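Local coordinates for membrane lipoprotein TpN32 (Treponema pallidum, PDB 1XS5) that probably serves as a substrate-binding lipoprotein that captures L-methionine, as periplasmic binding proteins capture their ligands, at residues Arg16-Ile30 / Ala214-Leu228. Residues are numbered along the deposited sequence; the frame is centred on the assembly and turned at random.
Sequences RLLEIAKEEVKKQHI and AVLRALCGGRVRTYL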
loop_
_atom_site.group_PDB
_atom_site.type_symbol
_atom_site.label_atom_id
_atom_site.label_comp_id
_atom_site.label_asym_id
_atom_site.label_seq_id
_atom_site.Cartn_x
_atom_site.Cartn_y
_atom_site.Cartn_z
ATOM N N ARG A 16 -7.236 -11.393 3.849
ATOM C CA ARG A 16 -7.443 -12.127 5.090
ATOM C C ARG A 16 -8.129 -11.244 6.160
ATOM O O ARG A 16 -8.994 -11.718 6.892
ATOM C CB ARG A 16 -6.091 -12.653 5.586
ATOM C CG ARG A 16 -6.220 -13.648 6.689
ATOM C CD ARG A 16 -6.906 -14.909 6.173
ATOM N NE ARG A 16 -7.156 -15.835 7.274
ATOM C CZ ARG A 16 -7.877 -16.949 7.174
ATOM N NH1 ARG A 16 -8.429 -17.283 6.004
ATOM N NH2 ARG A 16 -8.048 -17.721 8.247
ATOM N N LEU A 17 -7.744 -9.971 6.247
ATOM C CA LEU A 17 -8.333 -9.058 7.224
ATOM C C LEU A 17 -9.840 -8.854 6.932
ATOM O O LEU A 17 -10.675 -8.709 7.834
ATOM C CB LEU A 17 -7.592 -7.700 7.177
ATOM C CG LEU A 17 -6.090 -7.726 7.501
ATOM C CD1 LEU A 17 -5.496 -6.338 7.297
ATOM C CD2 LEU A 17 -5.884 -8.175 8.983
ATOM N N LEU A 18 -10.209 -8.844 5.658
ATOM C CA LEU A 18 -11.623 -8.685 5.312
ATOM C C LEU A 18 -12.413 -9.967 5.636
ATOM O O LEU A 18 -13.616 -9.915 5.895
ATOM C CB LEU A 18 -11.739 -8.358 3.822
ATOM C CG LEU A 18 -11.364 -6.901 3.502
ATOM C CD1 LEU A 18 -11.476 -6.702 2.007
ATOM C CD2 LEU A 18 -12.260 -5.934 4.202
ATOM N N GLU A 19 -11.740 -11.111 5.587
ATOM C CA GLU A 19 -12.381 -12.391 5.918
ATOM C C GLU A 19 -12.666 -12.448 7.421
ATOM O O GLU A 19 -13.635 -13.070 7.852
ATOM C CB GLU A 19 -11.480 -13.570 5.567
ATOM C CG GLU A 19 -11.272 -13.753 4.074
ATOM C CD GLU A 19 -12.472 -14.420 3.377
ATOM O OE1 GLU A 19 -13.542 -14.630 4.028
ATOM O OE2 GLU A 19 -12.343 -14.744 2.173
ATOM N N ILE A 20 -11.802 -11.827 8.219
ATOM C CA ILE A 20 -12.027 -11.816 9.658
ATOM C C ILE A 20 -13.191 -10.875 9.908
ATOM O O ILE A 20 -14.079 -11.160 10.719
ATOM C CB ILE A 20 -10.767 -11.313 10.415
ATOM C CG1 ILE A 20 -9.657 -12.357 10.270
ATOM C CG2 ILE A 20 -11.086 -11.042 11.885
ATOM C CD1 ILE A 20 -8.309 -11.863 10.750
ATOM N N ALA A 21 -13.195 -9.762 9.182
ATOM C CA ALA A 21 -14.250 -8.774 9.295
ATOM C C ALA A 21 -15.602 -9.330 8.854
ATOM O O ALA A 21 -16.654 -8.943 9.410
ATOM C CB ALA A 21 -13.917 -7.555 8.454
ATOM N N LYS A 22 -15.567 -10.180 7.828
ATOM C CA LYS A 22 -16.790 -10.787 7.259
ATOM C C LYS A 22 -17.451 -11.642 8.362
ATOM O O LYS A 22 -18.666 -11.553 8.597
ATOM C CB LYS A 22 -16.421 -11.641 6.037
ATOM C CG LYS A 22 -17.539 -12.503 5.403
ATOM C CD LYS A 22 -16.943 -13.237 4.174
ATOM C CE LYS A 22 -17.910 -14.226 3.544
ATOM N NZ LYS A 22 -19.216 -13.581 3.249
ATOM N N GLU A 23 -16.659 -12.460 9.029
ATOM C CA GLU A 23 -17.222 -13.256 10.123
ATOM C C GLU A 23 -17.828 -12.381 11.206
ATOM O O GLU A 23 -18.926 -12.639 11.680
ATOM C CB GLU A 23 -16.159 -14.123 10.765
ATOM C CG GLU A 23 -15.525 -15.105 9.814
ATOM C CD GLU A 23 -14.779 -16.175 10.576
ATOM O OE1 GLU A 23 -14.402 -15.869 11.727
ATOM O OE2 GLU A 23 -14.567 -17.295 10.040
ATOM N N GLU A 24 -17.127 -11.323 11.579
ATOM C CA GLU A 24 -17.610 -10.465 12.628
ATOM C C GLU A 24 -18.884 -9.699 12.352
ATOM O O GLU A 24 -19.744 -9.596 13.235
ATOM C CB GLU A 24 -16.519 -9.459 13.031
ATOM C CG GLU A 24 -15.358 -10.061 13.761
ATOM C CD GLU A 24 -15.757 -10.717 15.100
ATOM O OE1 GLU A 24 -16.592 -10.143 15.865
ATOM O OE2 GLU A 24 -15.201 -11.803 15.375
ATOM N N VAL A 25 -19.028 -9.145 11.153
ATOM C CA VAL A 25 -20.225 -8.373 10.876
ATOM C C VAL A 25 -21.430 -9.271 10.565
ATOM O O VAL A 25 -22.595 -8.809 10.551
ATOM C CB VAL A 25 -19.991 -7.352 9.762
ATOM C CG1 VAL A 25 -18.887 -6.342 10.219
ATOM C CG2 VAL A 25 -19.599 -8.070 8.448
ATOM N N LYS A 26 -21.150 -10.549 10.352
ATOM C CA LYS A 26 -22.212 -11.521 10.075
ATOM C C LYS A 26 -23.088 -11.512 11.349
ATOM O O LYS A 26 -24.333 -11.676 11.296
ATOM C CB LYS A 26 -21.579 -12.897 9.831
ATOM C CG LYS A 26 -22.548 -14.053 9.560
ATOM C CD LYS A 26 -23.508 -13.706 8.442
ATOM C CE LYS A 26 -24.226 -14.968 7.932
ATOM N NZ LYS A 26 -25.108 -14.634 6.778
ATOM N N LYS A 27 -22.446 -11.237 12.485
ATOM C CA LYS A 27 -23.181 -11.202 13.754
ATOM C C LYS A 27 -24.233 -10.106 13.796
ATOM O O LYS A 27 -25.174 -10.181 14.584
ATOM C CB LYS A 27 -22.229 -11.014 14.939
ATOM C CG LYS A 27 -21.224 -12.124 15.132
ATOM C CD LYS A 27 -20.258 -11.681 16.220
ATOM C CE LYS A 27 -19.137 -12.662 16.446
ATOM N NZ LYS A 27 -18.155 -12.079 17.438
ATOM N N GLN A 28 -24.081 -9.080 12.972
ATOM C CA GLN A 28 -25.054 -8.007 12.943
ATOM C C GLN A 28 -25.902 -8.216 11.711
ATOM O O GLN A 28 -26.583 -7.293 11.248
ATOM C CB GLN A 28 -24.394 -6.626 12.842
ATOM C CG GLN A 28 -23.401 -6.285 13.925
ATOM C CD GLN A 28 -22.678 -4.968 13.616
ATOM O OE1 GLN A 28 -21.455 -4.859 13.772
ATOM N NE2 GLN A 28 -23.430 -3.978 13.162
ATOM N N HIS A 29 -25.834 -9.427 11.172
ATOM C CA HIS A 29 -26.603 -9.768 9.992
ATOM C C HIS A 29 -26.201 -8.954 8.775
ATOM O O HIS A 29 -27.049 -8.499 8.020
ATOM C CB HIS A 29 -28.097 -9.591 10.268
ATOM C CG HIS A 29 -28.649 -10.608 11.215
ATOM N ND1 HIS A 29 -28.743 -11.945 10.895
ATOM C CD2 HIS A 29 -29.078 -10.496 12.496
ATOM C CE1 HIS A 29 -29.201 -12.615 11.940
ATOM N NE2 HIS A 29 -29.409 -11.757 12.924
ATOM N N ILE A 30 -24.898 -8.764 8.600
ATOM C CA ILE A 30 -24.401 -8.032 7.433
ATOM C C ILE A 30 -23.571 -9.062 6.708
ATOM O O ILE A 30 -22.716 -9.743 7.309
ATOM C CB ILE A 30 -23.498 -6.823 7.820
ATOM C CG1 ILE A 30 -24.335 -5.726 8.480
ATOM C CG2 ILE A 30 -22.840 -6.221 6.547
ATOM C CD1 ILE A 30 -23.508 -4.705 9.261
ATOM N N ALA A 214 -19.566 -0.605 10.614
ATOM C CA ALA A 214 -19.336 -1.914 11.261
ATOM C C ALA A 214 -18.110 -2.637 10.719
ATOM O O ALA A 214 -17.400 -3.402 11.422
ATOM C CB ALA A 214 -20.586 -2.830 11.103
ATOM N N VAL A 215 -17.881 -2.450 9.430
ATOM C CA VAL A 215 -16.734 -3.095 8.823
ATOM C C VAL A 215 -15.505 -2.414 9.396
ATOM O O VAL A 215 -14.563 -3.084 9.786
ATOM C CB VAL A 215 -16.799 -2.975 7.298
ATOM C CG1 VAL A 215 -15.453 -3.413 6.649
ATOM C CG2 VAL A 215 -17.944 -3.894 6.815
ATOM N N LEU A 216 -15.564 -1.093 9.490
ATOM C CA LEU A 216 -14.432 -0.325 10.035
ATOM C C LEU A 216 -14.106 -0.755 11.458
ATOM O O LEU A 216 -12.940 -0.956 11.800
ATOM C CB LEU A 216 -14.751 1.166 10.040
ATOM C CG LEU A 216 -13.738 2.084 10.747
ATOM C CD1 LEU A 216 -12.416 2.103 9.977
ATOM C CD2 LEU A 216 -14.351 3.516 10.876
ATOM N N ARG A 217 -15.145 -0.912 12.288
ATOM C CA ARG A 217 -14.934 -1.282 13.683
ATOM C C ARG A 217 -14.298 -2.634 13.755
ATOM O O ARG A 217 -13.442 -2.888 14.593
ATOM C CB ARG A 217 -16.261 -1.287 14.476
ATOM C CG ARG A 217 -16.830 0.099 14.779
ATOM C CD ARG A 217 -17.931 0.020 15.857
ATOM N NE ARG A 217 -19.029 -0.863 15.442
ATOM C CZ ARG A 217 -20.037 -0.480 14.660
ATOM N NH1 ARG A 217 -20.099 0.772 14.217
ATOM N NH2 ARG A 217 -20.978 -1.345 14.305
ATOM N N ALA A 218 -14.702 -3.509 12.854
ATOM C CA ALA A 218 -14.157 -4.858 12.833
ATOM C C ALA A 218 -12.712 -4.871 12.340
ATOM O O ALA A 218 -11.863 -5.679 12.807
ATOM C CB ALA A 218 -15.040 -5.746 11.906
ATOM N N LEU A 219 -12.403 -3.987 11.388
ATOM C CA LEU A 219 -11.025 -3.996 10.868
ATOM C C LEU A 219 -10.071 -3.411 11.915
ATOM O O LEU A 219 -8.903 -3.793 11.997
ATOM C CB LEU A 219 -10.948 -3.217 9.542
ATOM C CG LEU A 219 -11.506 -3.996 8.316
ATOM C CD1 LEU A 219 -11.523 -3.106 7.088
ATOM C CD2 LEU A 219 -10.655 -5.195 8.053
ATOM N N CYS A 220 -10.584 -2.523 12.748
ATOM C CA CYS A 220 -9.745 -1.898 13.765
ATOM C C CYS A 220 -9.864 -2.533 15.143
ATOM O O CYS A 220 -9.342 -1.999 16.132
ATOM C CB CYS A 220 -10.138 -0.453 13.882
ATOM S SG CYS A 220 -9.822 0.438 12.392
ATOM N N GLY A 221 -10.546 -3.665 15.204
ATOM C CA GLY A 221 -10.777 -4.299 16.476
ATOM C C GLY A 221 -9.689 -5.172 17.026
ATOM O O GLY A 221 -8.705 -5.524 16.340
ATOM N N GLY A 222 -9.905 -5.543 18.290
ATOM C CA GLY A 222 -8.961 -6.401 19.008
ATOM C C GLY A 222 -8.597 -7.697 18.306
ATOM O O GLY A 222 -7.445 -8.119 18.326
ATOM N N ARG A 223 -9.553 -8.336 17.657
ATOM C CA ARG A 223 -9.235 -9.584 16.959
ATOM C C ARG A 223 -8.285 -9.366 15.737
ATOM O O ARG A 223 -7.399 -10.193 15.426
ATOM C CB ARG A 223 -10.524 -10.218 16.485
ATOM C CG ARG A 223 -10.307 -11.528 15.800
ATOM C CD ARG A 223 -11.633 -12.110 15.399
ATOM N NE ARG A 223 -11.465 -13.312 14.585
ATOM C CZ ARG A 223 -12.464 -13.931 13.957
ATOM N NH1 ARG A 223 -13.711 -13.463 14.059
ATOM N NH2 ARG A 223 -12.210 -14.989 13.198
ATOM N N VAL A 224 -8.488 -8.273 15.014
ATOM C CA VAL A 224 -7.606 -8.030 13.876
ATOM C C VAL A 224 -6.241 -7.624 14.408
ATOM O O VAL A 224 -5.222 -8.148 13.958
ATOM C CB VAL A 224 -8.195 -6.954 12.941
ATOM C CG1 VAL A 224 -7.076 -6.207 12.170
ATOM C CG2 VAL A 224 -9.135 -7.642 11.960
ATOM N N ARG A 225 -6.226 -6.716 15.383
ATOM C CA ARG A 225 -4.967 -6.260 15.988
ATOM C C ARG A 225 -4.173 -7.454 16.526
ATOM O O ARG A 225 -2.934 -7.544 16.400
ATOM C CB ARG A 225 -5.243 -5.288 17.126
ATOM C CG ARG A 225 -5.817 -3.961 16.687
ATOM C CD ARG A 225 -5.544 -2.929 17.752
ATOM N NE ARG A 225 -6.067 -3.381 19.038
ATOM C CZ ARG A 225 -7.329 -3.208 19.430
ATOM N NH1 ARG A 225 -8.195 -2.577 18.640
ATOM N NH2 ARG A 225 -7.736 -3.686 20.598
ATOM N N THR A 226 -4.895 -8.389 17.116
ATOM C CA THR A 226 -4.270 -9.571 17.669
ATOM C C THR A 226 -3.697 -10.402 16.558
ATOM O O THR A 226 -2.552 -10.859 16.634
ATOM C CB THR A 226 -5.306 -10.338 18.489
ATOM O OG1 THR A 226 -5.598 -9.559 19.657
ATOM C CG2 THR A 226 -4.811 -11.730 18.867
ATOM N N TYR A 227 -4.488 -10.601 15.509
ATOM C CA TYR A 227 -4.025 -11.367 14.346
ATOM C C TYR A 227 -2.744 -10.784 13.697
ATOM O O TYR A 227 -1.821 -11.502 13.327
ATOM C CB TYR A 227 -5.122 -11.397 13.266
ATOM C CG TYR A 227 -4.676 -12.007 11.942
ATOM C CD1 TYR A 227 -4.427 -13.375 11.813
ATOM C CD2 TYR A 227 -4.488 -11.200 10.819
ATOM C CE1 TYR A 227 -4.008 -13.924 10.589
ATOM C CE2 TYR A 227 -4.062 -11.732 9.607
ATOM C CZ TYR A 227 -3.827 -13.074 9.489
ATOM O OH TYR A 227 -3.411 -13.553 8.260
ATOM N N LEU A 228 -2.717 -9.472 13.523
ATOM C CA LEU A 228 -1.574 -8.842 12.874
ATOM C C LEU A 228 -0.299 -9.012 13.683
ATOM O O LEU A 228 0.714 -9.493 13.157
ATOM C CB LEU A 228 -1.879 -7.371 12.642
ATOM C CG LEU A 228 -2.911 -7.153 11.524
ATOM C CD1 LEU A 228 -3.086 -5.676 11.337
ATOM C CD2 LEU A 228 -2.442 -7.824 10.204
HETATM O O HOH W 1 -18.299 -4.351 13.694
#
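Arg223 reaches from helix 222-228 across Ile20 to Glu23 and Glu24, a worked example of how one long side chain can span a helix-helix seam in a periplasmic-binding-protein fold. Helix 16-26 packs on the mixed sheet, Leu18 meeting Val7 and Val9 of strand 3-9; helix 222-228 runs nearly antiparallel to helix 16-26, 152° between their directions, and helix 214-219 crosses at 120°.

From CB the Arg223 chain runs straight to NE, CG anti to the backbone N (chi1 -178°), which carries CG, CD and NE past Ile20 CG2 and brings the guanidinium to both glutamates. CD also lies beside Glu24 OE2, and Arg223 NE is 3.5 Å from Ile20 CG2, the methyl over one guanidinium face. CZ lies near Glu23 OE1. Arg223 NH2 gives Glu23 OE1 a nearly straight bond of 2.8 Å, while Arg223 NH1 makes a short but bent bond, 2.6 Å, to the anti lone pair of Glu24 OE2 and a weak one to Glu23 OE1. The Glu24 carboxylate stands almost perpendicular to the guanidinium, and Lys27 NZ holds its OE1, completing a salt-bridge network that probably fixes the rotation of Glu24.

Inward from these charges the seam is apolar. Ile20 CD1 sits over the Tyr227 ring, 4.1 Å from its centroid, a CH-pi contact, whereas Leu17 CD2 comes to the ring edge. Leu17 is a knob among Leu219, Val224, Tyr227 and Leu228. Ala21 CA and Ala218 CA make the closest CA approach, 5.3 Å. At the far end a water donates to Gln28 OE1 and, at 2.6 Å, to Ala214 O.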